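Local coordinates for 6-phosphogluconolactonase (Trypanosoma cruzi, PDB 6VYE), which probably hydrolyses 6-phosphogluconolactone to 6-phosphogluconate, the second step of the oxidative pentose phosphate pathway, at residues 48-53 and 79-84; 55-60 and 96-101; 166-171 and 230-235; 177-182 and 244-249; 191-196 and 203-208. One frame throughout, in Å; residues are numbered along the deposited sequence.

Interaction 1. Residues 48-53 and 79-84; sequences IALSGG and FFFGDE
Leu50 and Ile48 close on the Phe79 ring at the same corner, its CD1 atom. Ile48 lies beside Phe79 and points the same way; its CG1 is anti to the backbone N (chi1 -173°), which puts CG2 in the crowded position between N and the carbonyl carbon and brings it to 3.5 Å from Phe79 CD1. Leu50 comes in from the next position on the same face, CD1 standing 3.8 Å from Phe79 CD1 and CD2 lying in the plane of that ring at its edge. Leu50 CD1 also reaches Phe81 CE1 at 4.2 Å, bridging two aromatic rings of the partner strand. The strands are parallel neighbours inside the mixed sheet of this Rossmann-like alpha/beta fold: Ile48, Leu50, Phe79 and Phe81 share one face, on which Leu50 meets helix 54-66 and Phe79 and Phe81 meet helix 95-104, whereas Ala49 and Phe80 point to the other face, where helix 128-146 covers Phe80. Phe80 N donates to Ile48 O (2.8 Å), Leu50 N to Phe80 O (2.8 Å) and Gly82 N to Leu50 O (2.9 Å). Ile48 O additionally sits in plane at the edge of the Phe80 ring. Beyond Leu50 the strands part, and a water accepts from Gly52 N at 2.9 Å; its link to Asp83 OD1 is too short to be more than doubtful. Asp83 OD2 is hydrogen-bonded to Ser176 OG, near the bound phosphate.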
# COMPACT_ATOMS: atom_id res chain seq x y z
N ILE A 48 -2.56 -6.81 6.71
CA ILE A 48 -2.76 -5.53 5.97
C ILE A 48 -1.39 -4.87 5.72
O ILE A 48 -0.60 -4.78 6.63
CB ILE A 48 -3.74 -4.62 6.72
CG1 ILE A 48 -4.06 -3.40 5.86
CG2 ILE A 48 -3.20 -4.25 8.10
CD1 ILE A 48 -5.31 -2.69 6.26
N ALA A 49 -1.17 -4.33 4.52
CA ALA A 49 0.02 -3.51 4.23
C ALA A 49 -0.47 -2.07 4.14
O ALA A 49 -1.36 -1.80 3.27
CB ALA A 49 0.70 -3.97 2.97
N LEU A 50 0.03 -1.22 5.06
CA LEU A 50 -0.41 0.18 5.23
C LEU A 50 0.35 1.06 4.23
O LEU A 50 1.49 0.76 3.94
CB LEU A 50 -0.13 0.65 6.65
CG LEU A 50 -0.77 -0.14 7.79
CD1 LEU A 50 -0.41 0.47 9.14
CD2 LEU A 50 -2.26 -0.16 7.63
N SER A 51 -0.29 2.10 3.71
CA SER A 51 0.40 3.21 3.00
C SER A 51 0.62 4.39 3.96
O SER A 51 -0.09 4.48 5.01
CB SER A 51 -0.40 3.63 1.80
OG SER A 51 -1.70 3.99 2.25
N GLY A 52 1.57 5.27 3.62
CA GLY A 52 1.76 6.58 4.29
C GLY A 52 0.93 7.69 3.65
O GLY A 52 0.15 7.40 2.73
N GLY A 53 1.07 8.92 4.12
CA GLY A 53 0.30 10.08 3.62
C GLY A 53 -0.83 10.48 4.56
O GLY A 53 -1.03 9.83 5.63
N PHE A 79 -0.42 -5.64 11.04
CA PHE A 79 -0.08 -4.41 10.32
C PHE A 79 1.35 -4.53 9.79
O PHE A 79 2.31 -4.59 10.60
CB PHE A 79 -0.27 -3.20 11.24
CG PHE A 79 -1.70 -2.95 11.66
CD1 PHE A 79 -2.54 -2.21 10.85
CD2 PHE A 79 -2.18 -3.40 12.88
CE1 PHE A 79 -3.86 -1.97 11.21
CE2 PHE A 79 -3.49 -3.16 13.26
CZ PHE A 79 -4.31 -2.39 12.45
N PHE A 80 1.47 -4.51 8.48
CA PHE A 80 2.74 -4.43 7.70
C PHE A 80 2.75 -3.10 6.95
O PHE A 80 1.76 -2.40 6.98
CB PHE A 80 2.80 -5.58 6.71
CG PHE A 80 2.86 -6.96 7.32
CD1 PHE A 80 1.71 -7.60 7.77
CD2 PHE A 80 4.06 -7.64 7.41
CE1 PHE A 80 1.76 -8.87 8.32
CE2 PHE A 80 4.12 -8.91 7.99
CZ PHE A 80 2.97 -9.51 8.46
N PHE A 81 3.84 -2.77 6.29
CA PHE A 81 3.99 -1.52 5.51
C PHE A 81 4.23 -1.88 4.06
O PHE A 81 5.06 -2.76 3.80
CB PHE A 81 5.08 -0.65 6.13
CG PHE A 81 4.68 -0.14 7.48
CD1 PHE A 81 4.04 1.08 7.60
CD2 PHE A 81 4.82 -0.95 8.59
CE1 PHE A 81 3.62 1.53 8.85
CE2 PHE A 81 4.35 -0.52 9.83
CZ PHE A 81 3.78 0.73 9.95
N GLY A 82 3.45 -1.25 3.18
CA GLY A 82 3.62 -1.39 1.72
C GLY A 82 4.92 -0.74 1.30
O GLY A 82 5.47 -1.14 0.31
N ASP A 83 5.33 0.31 2.01
CA ASP A 83 6.65 0.95 1.85
C ASP A 83 7.03 1.67 3.15
O ASP A 83 6.16 1.90 4.05
CB ASP A 83 6.69 1.89 0.64
CG ASP A 83 5.88 3.16 0.78
OD1 ASP A 83 4.86 3.13 1.53
OD2 ASP A 83 6.26 4.16 0.13
N GLU A 84 8.31 1.99 3.21
CA GLU A 84 8.92 2.74 4.33
C GLU A 84 10.11 3.52 3.79
O GLU A 84 10.87 2.94 3.00
CB GLU A 84 9.37 1.78 5.43
CG GLU A 84 9.86 2.52 6.67
CD GLU A 84 8.84 3.50 7.24
OE1 GLU A 84 8.68 4.63 6.65
OE2 GLU A 84 8.19 3.15 8.24
O HOH W 1 2.92 4.52 1.19

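Interaction 2. Residues 55-60 and 96-101; sequences TPKMLY and YNMARQ
Met98 reaches out from its helix and lays its sulfur against Lys57, with SD 3.4 Å from Lys57 CB and 3.5 Å from Lys57 CA. CG is anti to the backbone N (chi1 176°), which carries the chain across to the other helix; bends at both chi2 and chi3 then fold the methyl toward Lys57 N, 3.9 Å from CE. The same methyl is 3.9 Å from Tyr60 CE2 and 4.3 Å from Pro56 CB, so Met98 fills the angle between three residues of 55-60. The sulfur and Tyr60 form a Met-aromatic contact, SD being 5.1 Å from the ring centroid in an oblique position, 72° off the normal. Ala99 CB meets Tyr60 CD2 at 4.2 Å and extends the apolar patch inward. Lys57 lends only the first part of its aliphatic chain, for its extended tail leads away toward the exposed side.

The Tyr60 ring is placed by its surroundings: Pro56 O lies over one face, offset toward the rim, and the hydroxyl is hydrogen-bonded to Ser51 O. Helix 54-66 belongs to the beta-alpha-beta crossover linking strands 46-50 and 77-85, and helix 95-104 follows the latter strand. The two helices run roughly parallel, their axes 30° apart; Tyr60 and Ala99 both rest on Leu50 of the sheet, while Leu59 packs against helix 24-38.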
# COMPACT_ATOMS: atom_id res chain seq x y z
N THR A 55 -4.35 11.09 3.94
CA THR A 55 -5.64 10.34 3.87
C THR A 55 -5.51 9.04 4.68
O THR A 55 -6.39 8.77 5.49
CB THR A 55 -6.13 10.12 2.44
OG1 THR A 55 -6.36 11.43 1.93
CG2 THR A 55 -7.43 9.35 2.33
N PRO A 56 -4.50 8.17 4.44
CA PRO A 56 -4.26 7.05 5.34
C PRO A 56 -4.21 7.45 6.83
O PRO A 56 -4.85 6.80 7.58
CB PRO A 56 -2.90 6.54 4.87
CG PRO A 56 -2.95 6.78 3.38
CD PRO A 56 -3.65 8.11 3.24
N LYS A 57 -3.49 8.52 7.19
CA LYS A 57 -3.32 8.98 8.60
C LYS A 57 -4.69 9.21 9.22
O LYS A 57 -4.90 8.85 10.40
CB LYS A 57 -2.46 10.24 8.66
CG LYS A 57 -2.11 10.77 10.05
CD LYS A 57 -1.53 12.19 9.95
CE LYS A 57 -1.68 13.01 11.21
NZ LYS A 57 -1.64 14.47 10.92
N MET A 58 -5.63 9.70 8.43
CA MET A 58 -7.01 9.94 8.91
C MET A 58 -7.76 8.62 9.01
O MET A 58 -8.54 8.49 9.94
CB MET A 58 -7.75 10.90 7.99
CG MET A 58 -7.25 12.31 8.16
SD MET A 58 -7.83 13.30 6.81
CE MET A 58 -9.56 13.37 7.26
N LEU A 59 -7.58 7.71 8.05
CA LEU A 59 -8.17 6.35 8.09
C LEU A 59 -7.69 5.65 9.38
O LEU A 59 -8.52 5.10 10.06
CB LEU A 59 -7.79 5.61 6.79
CG LEU A 59 -7.92 4.09 6.78
CD1 LEU A 59 -9.32 3.66 7.13
CD2 LEU A 59 -7.51 3.51 5.44
N TYR A 60 -6.42 5.76 9.73
CA TYR A 60 -5.84 5.04 10.89
C TYR A 60 -6.34 5.65 12.20
O TYR A 60 -6.56 4.85 13.16
CB TYR A 60 -4.31 4.98 10.85
CG TYR A 60 -3.73 4.46 9.56
CD1 TYR A 60 -4.45 3.65 8.71
CD2 TYR A 60 -2.43 4.80 9.22
CE1 TYR A 60 -3.88 3.17 7.54
CE2 TYR A 60 -1.87 4.38 8.02
CZ TYR A 60 -2.60 3.56 7.18
OH TYR A 60 -2.01 3.16 6.02
N TYR A 96 5.98 4.40 9.67
CA TYR A 96 5.76 3.71 10.98
C TYR A 96 5.45 4.76 12.07
O TYR A 96 4.44 4.59 12.81
CB TYR A 96 6.93 2.81 11.33
CG TYR A 96 6.79 2.26 12.72
CD1 TYR A 96 5.65 1.53 13.05
CD2 TYR A 96 7.71 2.52 13.72
CE1 TYR A 96 5.45 1.05 14.33
CE2 TYR A 96 7.52 2.04 15.01
CZ TYR A 96 6.40 1.30 15.30
OH TYR A 96 6.16 0.81 16.55
N ASN A 97 6.22 5.85 12.13
CA ASN A 97 6.02 6.94 13.13
C ASN A 97 4.58 7.48 13.04
O ASN A 97 3.89 7.62 14.12
CB ASN A 97 7.03 8.07 12.95
CG ASN A 97 6.84 9.18 13.96
OD1 ASN A 97 6.93 8.94 15.16
ND2 ASN A 97 6.55 10.38 13.49
N MET A 98 4.10 7.74 11.83
CA MET A 98 2.74 8.30 11.59
C MET A 98 1.67 7.27 12.00
O MET A 98 0.72 7.64 12.73
CB MET A 98 2.58 8.71 10.11
CG MET A 98 1.19 9.20 9.75
SD MET A 98 -0.04 7.88 9.31
CE MET A 98 0.31 7.62 7.57
N ALA A 99 1.78 6.03 11.55
CA ALA A 99 0.81 4.94 11.84
C ALA A 99 0.77 4.71 13.36
O ALA A 99 -0.33 4.48 13.88
CB ALA A 99 1.19 3.66 11.08
N ARG A 100 1.93 4.75 14.02
CA ARG A 100 2.10 4.53 15.47
C ARG A 100 1.37 5.65 16.23
O ARG A 100 0.60 5.30 17.17
CB ARG A 100 3.59 4.46 15.82
CG ARG A 100 3.90 4.09 17.26
CD ARG A 100 5.24 4.57 17.77
NE ARG A 100 5.10 5.65 18.77
CZ ARG A 100 5.39 6.96 18.60
NH1 ARG A 100 5.24 7.79 19.61
NH2 ARG A 100 5.86 7.44 17.45
N GLN A 101 1.54 6.92 15.84
CA GLN A 101 0.90 8.05 16.56
C GLN A 101 -0.62 7.91 16.44
O GLN A 101 -1.33 8.14 17.44
CB GLN A 101 1.42 9.39 16.06
CG GLN A 101 2.86 9.66 16.49
CD GLN A 101 3.48 10.89 15.87
OE1 GLN A 101 4.41 11.47 16.43
NE2 GLN A 101 2.95 11.32 14.73

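Interaction 3. Residues 166-171 and 230-235; sequences LGLGSD and KCVLNG
Leu168 and Val232 reach toward each other from the two sides and meet at their methyls, joining the loop that leaves strand 163-167 to the first turn of helix 230-237, within the Rossmann-like alpha/beta fold. The close part is apolar. Leu168 has CG anti to the backbone N (chi1 -166°), which extends the side chain toward the helix, where CD2 meets Val232 CG2 at 3.8 Å and Leu233 CB at 4.2 Å. Leu233 continues inward to Phe259 and Leu261 of strand 256-262, and Leu168 touches Ala224 of strand 219-224, so this side merges with the core of the sheet.

Outward, the contact thins. Gly169, Ser170 and Asp171 offer backbone rather than side chains: the Ser170 and Asp171 side chains set out away from the helix, and the serine is exposed. The glycine-rich loop thus turns its peptide groups to the helix and directs Asp171 elsewhere. Asp171 OD1 takes the backbone N-H of His173, a phosphate ligand in this structure, consistent with a second-shell role. Val232 is the residue that bridges both regimes, its two methyls straddling them: CG2 lies 3.9 Å from Gly169 O, and CG1 lies 3.9 Å from both Ser170 O and Asp171 C.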
# COMPACT_ATOMS: atom_id res chain seq x y z
N LEU A 166 -3.26 1.33 -0.86
CA LEU A 166 -2.35 2.10 -1.73
C LEU A 166 -2.84 3.54 -1.88
O LEU A 166 -4.07 3.79 -1.78
CB LEU A 166 -2.30 1.39 -3.08
CG LEU A 166 -1.72 -0.03 -3.06
CD1 LEU A 166 -1.80 -0.61 -4.45
CD2 LEU A 166 -0.29 -0.07 -2.56
N GLY A 167 -1.93 4.47 -2.11
CA GLY A 167 -2.29 5.85 -2.51
C GLY A 167 -1.73 6.13 -3.89
O GLY A 167 -0.72 5.50 -4.21
N LEU A 168 -2.40 6.93 -4.72
CA LEU A 168 -1.91 7.32 -6.06
C LEU A 168 -1.19 8.66 -5.93
O LEU A 168 -1.84 9.66 -5.51
CB LEU A 168 -3.09 7.43 -7.01
CG LEU A 168 -2.69 7.50 -8.48
CD1 LEU A 168 -2.08 6.17 -8.91
CD2 LEU A 168 -3.88 7.87 -9.36
N GLY A 169 0.10 8.70 -6.31
CA GLY A 169 0.87 9.94 -6.32
C GLY A 169 0.50 10.82 -7.50
O GLY A 169 -0.16 10.30 -8.45
N SER A 170 0.97 12.08 -7.48
CA SER A 170 0.77 13.08 -8.56
C SER A 170 1.49 12.58 -9.81
O SER A 170 1.02 12.86 -10.90
CB SER A 170 1.27 14.45 -8.16
OG SER A 170 2.59 14.36 -7.64
N ASP A 171 2.56 11.81 -9.64
CA ASP A 171 3.30 11.17 -10.76
C ASP A 171 2.72 9.79 -11.09
O ASP A 171 3.36 9.07 -11.89
CB ASP A 171 4.78 11.04 -10.40
CG ASP A 171 5.08 10.04 -9.29
OD1 ASP A 171 4.15 9.66 -8.53
OD2 ASP A 171 6.24 9.65 -9.18
N LYS A 230 -6.04 13.28 -12.29
CA LYS A 230 -7.08 12.75 -13.20
C LYS A 230 -6.41 12.10 -14.41
O LYS A 230 -6.89 11.04 -14.88
CB LYS A 230 -8.02 13.87 -13.63
CG LYS A 230 -9.26 13.41 -14.36
CD LYS A 230 -10.45 14.35 -14.13
CE LYS A 230 -10.69 15.40 -15.20
NZ LYS A 230 -9.53 15.64 -16.09
N CYS A 231 -5.32 12.67 -14.89
CA CYS A 231 -4.56 12.13 -16.04
C CYS A 231 -3.92 10.78 -15.67
O CYS A 231 -4.15 9.79 -16.39
CB CYS A 231 -3.54 13.15 -16.51
SG CYS A 231 -2.64 12.58 -17.97
N VAL A 232 -3.18 10.69 -14.56
CA VAL A 232 -2.57 9.39 -14.14
C VAL A 232 -3.67 8.37 -13.82
O VAL A 232 -3.52 7.19 -14.17
CB VAL A 232 -1.55 9.52 -13.00
CG1 VAL A 232 -0.31 10.23 -13.50
CG2 VAL A 232 -2.11 10.21 -11.77
N LEU A 233 -4.78 8.77 -13.21
CA LEU A 233 -5.86 7.78 -12.92
C LEU A 233 -6.40 7.21 -14.24
O LEU A 233 -6.55 5.99 -14.35
CB LEU A 233 -6.96 8.42 -12.10
CG LEU A 233 -8.11 7.47 -11.75
CD1 LEU A 233 -7.62 6.30 -10.88
CD2 LEU A 233 -9.24 8.25 -11.08
N ASN A 234 -6.68 8.08 -15.20
CA ASN A 234 -7.22 7.70 -16.53
C ASN A 234 -6.25 6.71 -17.21
O ASN A 234 -6.71 5.84 -17.94
CB ASN A 234 -7.53 8.98 -17.34
CG ASN A 234 -8.66 9.84 -16.75
OD1 ASN A 234 -9.51 9.38 -15.99
ND2 ASN A 234 -8.66 11.12 -17.10
N GLY A 235 -4.95 6.80 -16.97
CA GLY A 235 -3.96 5.91 -17.61
C GLY A 235 -3.97 4.52 -17.00
O GLY A 235 -3.44 3.64 -17.66

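Interaction 4. Residues 177-182 and 244-249; sequences IFHGSQ and VPVSRF
His179 lays its imidazole over Val246, joining the type II beta turn from Phe178 to Ser181 to the 3-10 segment that starts at Val246. This is a CH-pi contact: Val246 CB stands 3.5 Å from the ring centroid, 17° off the normal. CG2 of the valine, anti to its own backbone N, comes within 3.4 Å of His179 CD2. The far end of the ring lies against backbone, with CE1 3.3 Å from Val246 N and Val244 O in the ring plane at its edge.

Purely apolar contacts lie deeper. Ile177 CG2 faces Val246 CG2 at 4.2 Å, and Ile177 CD1 meets Phe249 CZ at 3.8 Å. Both Ile177 and Phe249 continue onto Pro211 and Ile214 of helix 211-215, so this part is buried, in contrast to exposed His179. Close against the backbone, Val246 CG1 comes to 3.2 Å from Ile177 O.

The hydrogen bonds that shape the two backbones are local, though Ser247 OG is bonded to Gly172 O. Arg248 N donates to Pro245 O in the 3-10 turn. Gly180 supplies the positive phi (95°) of the type II turn, and Phe178 O is gripped twice by one residue: Ser181 N at 2.9 Å closes the turn, and Ser181 OG adds a short bond of 2.5 Å in the carbonyl plane, on a lone pair.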
# COMPACT_ATOMS: atom_id res chain seq x y z
N ILE A 177 6.91 2.31 -5.67
CA ILE A 177 7.16 1.76 -7.03
C ILE A 177 7.18 2.94 -8.02
O ILE A 177 6.13 3.44 -8.37
CB ILE A 177 6.14 0.66 -7.39
CG1 ILE A 177 6.06 -0.44 -6.32
CG2 ILE A 177 6.50 0.06 -8.74
CD1 ILE A 177 4.87 -1.36 -6.48
N PHE A 178 8.39 3.33 -8.47
CA PHE A 178 8.67 4.43 -9.41
C PHE A 178 9.19 3.85 -10.73
O PHE A 178 9.93 2.85 -10.72
CB PHE A 178 9.69 5.39 -8.77
CG PHE A 178 9.19 6.15 -7.55
CD1 PHE A 178 9.48 5.71 -6.27
CD2 PHE A 178 8.48 7.34 -7.69
CE1 PHE A 178 9.04 6.41 -5.14
CE2 PHE A 178 8.03 8.03 -6.57
CZ PHE A 178 8.32 7.57 -5.30
N HIS A 179 8.83 4.47 -11.84
CA HIS A 179 9.52 4.23 -13.11
C HIS A 179 11.00 4.49 -12.85
O HIS A 179 11.30 5.53 -12.24
CB HIS A 179 9.00 5.14 -14.22
CG HIS A 179 7.76 4.64 -14.88
ND1 HIS A 179 6.78 5.49 -15.33
CD2 HIS A 179 7.34 3.39 -15.13
CE1 HIS A 179 5.82 4.79 -15.89
NE2 HIS A 179 6.13 3.49 -15.77
N GLY A 180 11.87 3.58 -13.26
CA GLY A 180 13.32 3.70 -13.01
C GLY A 180 13.75 2.96 -11.75
O GLY A 180 14.97 2.86 -11.52
N SER A 181 12.82 2.46 -10.94
CA SER A 181 13.22 1.76 -9.68
C SER A 181 13.43 0.28 -9.98
O SER A 181 12.79 -0.27 -10.92
CB SER A 181 12.21 1.97 -8.60
OG SER A 181 10.98 1.36 -8.97
N GLN A 182 14.25 -0.32 -9.11
CA GLN A 182 14.45 -1.79 -8.95
C GLN A 182 13.07 -2.45 -8.84
O GLN A 182 12.90 -3.54 -9.37
CB GLN A 182 15.36 -2.01 -7.74
CG GLN A 182 16.79 -1.45 -7.90
CD GLN A 182 17.02 0.05 -7.67
OE1 GLN A 182 16.12 0.81 -7.26
NE2 GLN A 182 18.24 0.49 -7.93
N VAL A 244 1.10 5.63 -20.12
CA VAL A 244 0.55 5.09 -18.84
C VAL A 244 1.50 5.43 -17.70
O VAL A 244 2.72 5.47 -17.87
CB VAL A 244 0.28 3.57 -18.86
CG1 VAL A 244 -0.74 3.21 -19.92
CG2 VAL A 244 1.56 2.74 -19.00
N PRO A 245 0.95 5.57 -16.48
CA PRO A 245 1.77 5.68 -15.27
C PRO A 245 2.21 4.27 -14.86
O PRO A 245 1.65 3.31 -15.35
CB PRO A 245 0.79 6.30 -14.26
CG PRO A 245 -0.56 5.72 -14.68
CD PRO A 245 -0.48 5.55 -16.19
N VAL A 246 3.19 4.19 -13.96
CA VAL A 246 3.80 2.93 -13.45
C VAL A 246 2.75 2.08 -12.75
O VAL A 246 2.89 0.88 -12.81
CB VAL A 246 5.03 3.22 -12.57
CG1 VAL A 246 4.65 3.85 -11.22
CG2 VAL A 246 5.91 1.98 -12.40
N SER A 247 1.72 2.68 -12.16
CA SER A 247 0.58 1.99 -11.48
C SER A 247 -0.42 1.33 -12.47
O SER A 247 -1.42 0.72 -12.01
CB SER A 247 -0.08 2.96 -10.54
OG SER A 247 -0.64 4.04 -11.29
N ARG A 248 -0.17 1.41 -13.78
CA ARG A 248 -0.81 0.59 -14.84
C ARG A 248 -0.92 -0.89 -14.45
O ARG A 248 -1.98 -1.49 -14.76
CB ARG A 248 -0.01 0.67 -16.14
CG ARG A 248 -0.66 -0.05 -17.31
CD ARG A 248 -1.90 0.67 -17.83
NE ARG A 248 -2.48 -0.06 -18.97
CZ ARG A 248 -3.62 0.24 -19.57
NH1 ARG A 248 -4.29 1.32 -19.21
NH2 ARG A 248 -4.06 -0.51 -20.55
N PHE A 249 0.03 -1.44 -13.70
CA PHE A 249 0.09 -2.88 -13.31
C PHE A 249 -1.14 -3.26 -12.48
O PHE A 249 -1.50 -4.41 -12.52
CB PHE A 249 1.40 -3.23 -12.60
CG PHE A 249 1.52 -2.72 -11.18
CD1 PHE A 249 0.92 -3.40 -10.13
CD2 PHE A 249 2.20 -1.56 -10.90
CE1 PHE A 249 1.01 -2.93 -8.83
CE2 PHE A 249 2.31 -1.09 -9.59
CZ PHE A 249 1.69 -1.77 -8.57

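Interaction 5. Residues 191-196 and 203-208; sequences VSVGFP and KVWRVT. With PO4 (phosphate ion), chain D.
Trp205 takes Phe195 on one face of its indole: Phe195 CB lies almost squarely above the six-membered ring, 3.9 Å from its centroid, and the phenyl turns its edge, CD1, toward the five-membered ring in a T-shaped stack with planes at 67°. Phe195 has CG anti to the backbone N (chi1 -165°), which stands the phenyl on the indole face by its CD1 edge, while CZ at the far side reaches Lys203 CB at 4.1 Å. Pro196 CD lies over one face of the Phe195 ring, toward the rim. Pro196 also serves Arg206, its CB sitting over one guanidinium face while a bound phosphate lies at the edge; Val204 O also lies in its plane, weakly bonded by NE. Arg206 NH1 donates to phosphate O1 (2.9 Å) and weakly to O4; NH2 donates to O4 at 2.6 Å. His173 and Arg85 also bind this ion, which probably comes from the crystallisation liquor but may mark where a substrate phosphate is held.

The strands form an antiparallel hairpin. Ser192 and Thr208 exchange both backbone bonds, as do Gly194 and Arg206; Val193 and Val207 are the non-hydrogen-bonded pair between them. Packing is tight where Val191 CG1 meets Val207 CG1 at 3.4 Å. Strand 191-194 is outermost on this side of the sheet; strand 206-209 separates it from strand 77-85, and Val191, Val193, Trp205 and Val207 rest on helix 128-146.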
# COMPACT_ATOMS: atom_id res chain seq x y z
N VAL A 191 9.49 -8.04 -2.08
CA VAL A 191 9.93 -6.71 -1.56
C VAL A 191 11.16 -6.26 -2.36
O VAL A 191 12.00 -7.08 -2.72
CB VAL A 191 10.29 -6.78 -0.07
CG1 VAL A 191 10.38 -5.37 0.52
CG2 VAL A 191 9.33 -7.66 0.74
N SER A 192 11.25 -4.98 -2.65
CA SER A 192 12.38 -4.39 -3.39
C SER A 192 12.58 -2.96 -2.89
O SER A 192 12.20 -2.65 -1.74
CB SER A 192 12.10 -4.46 -4.87
OG SER A 192 13.26 -4.13 -5.60
N VAL A 193 13.16 -2.10 -3.73
CA VAL A 193 13.60 -0.76 -3.26
C VAL A 193 13.26 0.24 -4.35
O VAL A 193 13.03 -0.16 -5.49
CB VAL A 193 15.10 -0.75 -2.92
CG1 VAL A 193 15.44 -1.74 -1.81
CG2 VAL A 193 15.96 -1.02 -4.14
N GLY A 194 13.22 1.51 -3.98
CA GLY A 194 12.95 2.59 -4.92
C GLY A 194 13.45 3.88 -4.35
O GLY A 194 13.43 4.04 -3.09
N PHE A 195 13.97 4.72 -5.23
CA PHE A 195 14.33 6.12 -4.95
C PHE A 195 13.34 6.99 -5.72
O PHE A 195 12.99 6.68 -6.85
CB PHE A 195 15.82 6.35 -5.28
CG PHE A 195 16.36 7.62 -4.69
CD1 PHE A 195 16.95 7.62 -3.43
CD2 PHE A 195 16.22 8.83 -5.35
CE1 PHE A 195 17.42 8.81 -2.87
CE2 PHE A 195 16.69 10.01 -4.80
CZ PHE A 195 17.29 10.00 -3.56
N PRO A 196 12.84 8.11 -5.14
CA PRO A 196 11.83 8.90 -5.82
C PRO A 196 12.39 9.56 -7.08
O PRO A 196 13.60 9.77 -7.18
CB PRO A 196 11.40 9.91 -4.75
CG PRO A 196 12.59 10.01 -3.84
CD PRO A 196 13.16 8.62 -3.81
N LYS A 203 13.59 12.84 -0.65
CA LYS A 203 14.71 12.24 -1.41
C LYS A 203 15.46 11.26 -0.52
O LYS A 203 16.62 11.53 -0.17
CB LYS A 203 15.64 13.34 -1.91
CG LYS A 203 14.96 14.36 -2.79
CD LYS A 203 14.31 13.76 -3.99
CE LYS A 203 13.90 14.81 -5.00
NZ LYS A 203 13.29 14.19 -6.20
N VAL A 204 14.79 10.17 -0.17
CA VAL A 204 15.36 9.06 0.63
C VAL A 204 15.03 7.74 -0.07
O VAL A 204 13.99 7.66 -0.78
CB VAL A 204 14.83 9.09 2.08
CG1 VAL A 204 15.32 10.33 2.83
CG2 VAL A 204 13.31 9.00 2.14
N TRP A 205 15.90 6.76 0.10
CA TRP A 205 15.69 5.38 -0.34
C TRP A 205 14.44 4.83 0.35
O TRP A 205 14.15 5.24 1.52
CB TRP A 205 16.94 4.56 -0.03
CG TRP A 205 17.96 4.67 -1.12
CD1 TRP A 205 19.12 5.40 -1.12
CD2 TRP A 205 17.90 4.02 -2.40
NE1 TRP A 205 19.77 5.25 -2.31
CE2 TRP A 205 19.05 4.41 -3.12
CE3 TRP A 205 16.98 3.17 -3.01
CZ2 TRP A 205 19.31 3.98 -4.42
CZ3 TRP A 205 17.23 2.74 -4.30
CH2 TRP A 205 18.38 3.14 -4.99
N ARG A 206 13.70 3.96 -0.33
CA ARG A 206 12.51 3.31 0.28
C ARG A 206 12.59 1.82 0.04
O ARG A 206 13.23 1.39 -0.96
CB ARG A 206 11.21 3.86 -0.30
CG ARG A 206 10.99 5.33 0.02
CD ARG A 206 11.25 6.15 -1.19
NE ARG A 206 10.91 7.54 -0.99
CZ ARG A 206 9.74 8.08 -1.23
NH1 ARG A 206 8.72 7.34 -1.60
NH2 ARG A 206 9.57 9.38 -1.04
N VAL A 207 12.07 1.08 1.01
CA VAL A 207 11.77 -0.37 0.85
C VAL A 207 10.30 -0.39 0.45
O VAL A 207 9.57 0.44 0.98
CB VAL A 207 12.06 -1.12 2.17
CG1 VAL A 207 11.64 -2.58 2.08
CG2 VAL A 207 13.53 -1.00 2.54
N THR A 208 9.92 -1.25 -0.48
CA THR A 208 8.56 -1.27 -1.06
C THR A 208 8.20 -2.71 -1.40
O THR A 208 9.09 -3.49 -1.81
CB THR A 208 8.44 -0.33 -2.28
OG1 THR A 208 7.08 -0.32 -2.73
CG2 THR A 208 9.32 -0.69 -3.45
P PO4 D . 5.81 9.37 -1.73
O1 PO4 D . 5.91 7.86 -2.08
O2 PO4 D . 4.53 9.63 -1.00
O3 PO4 D . 5.77 10.22 -2.98
O4 PO4 D . 7.03 9.75 -0.91

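Interactions 1, 3 and 5 reach the same mixed sheet: strand 46-50 lies between 163-167 and 77-85, and 206-209 is the next strand across the sheet, antiparallel to 77-85 and tied to it by Val207 N to Glu84 O at 3.0 Å. Interaction 2 packs against interaction 1 on the Leu50 side of the sheet, with centres 9 Å apart and Glu84 OE2 2.9 Å from Tyr96 N. Interactions 3 and 4 adjoin through Arg248 NH1 and Gly235 O, 2.9 Å apart. The phosphate lies where several contacts converge: Arg206 of interaction 5 grips it, while the side chains of Asp83 (interaction 1) and Phe178 (interaction 4) come within about 4 Å and Asp171 (interaction 3) within about 6 Å. This cluster probably marks the active-site pocket.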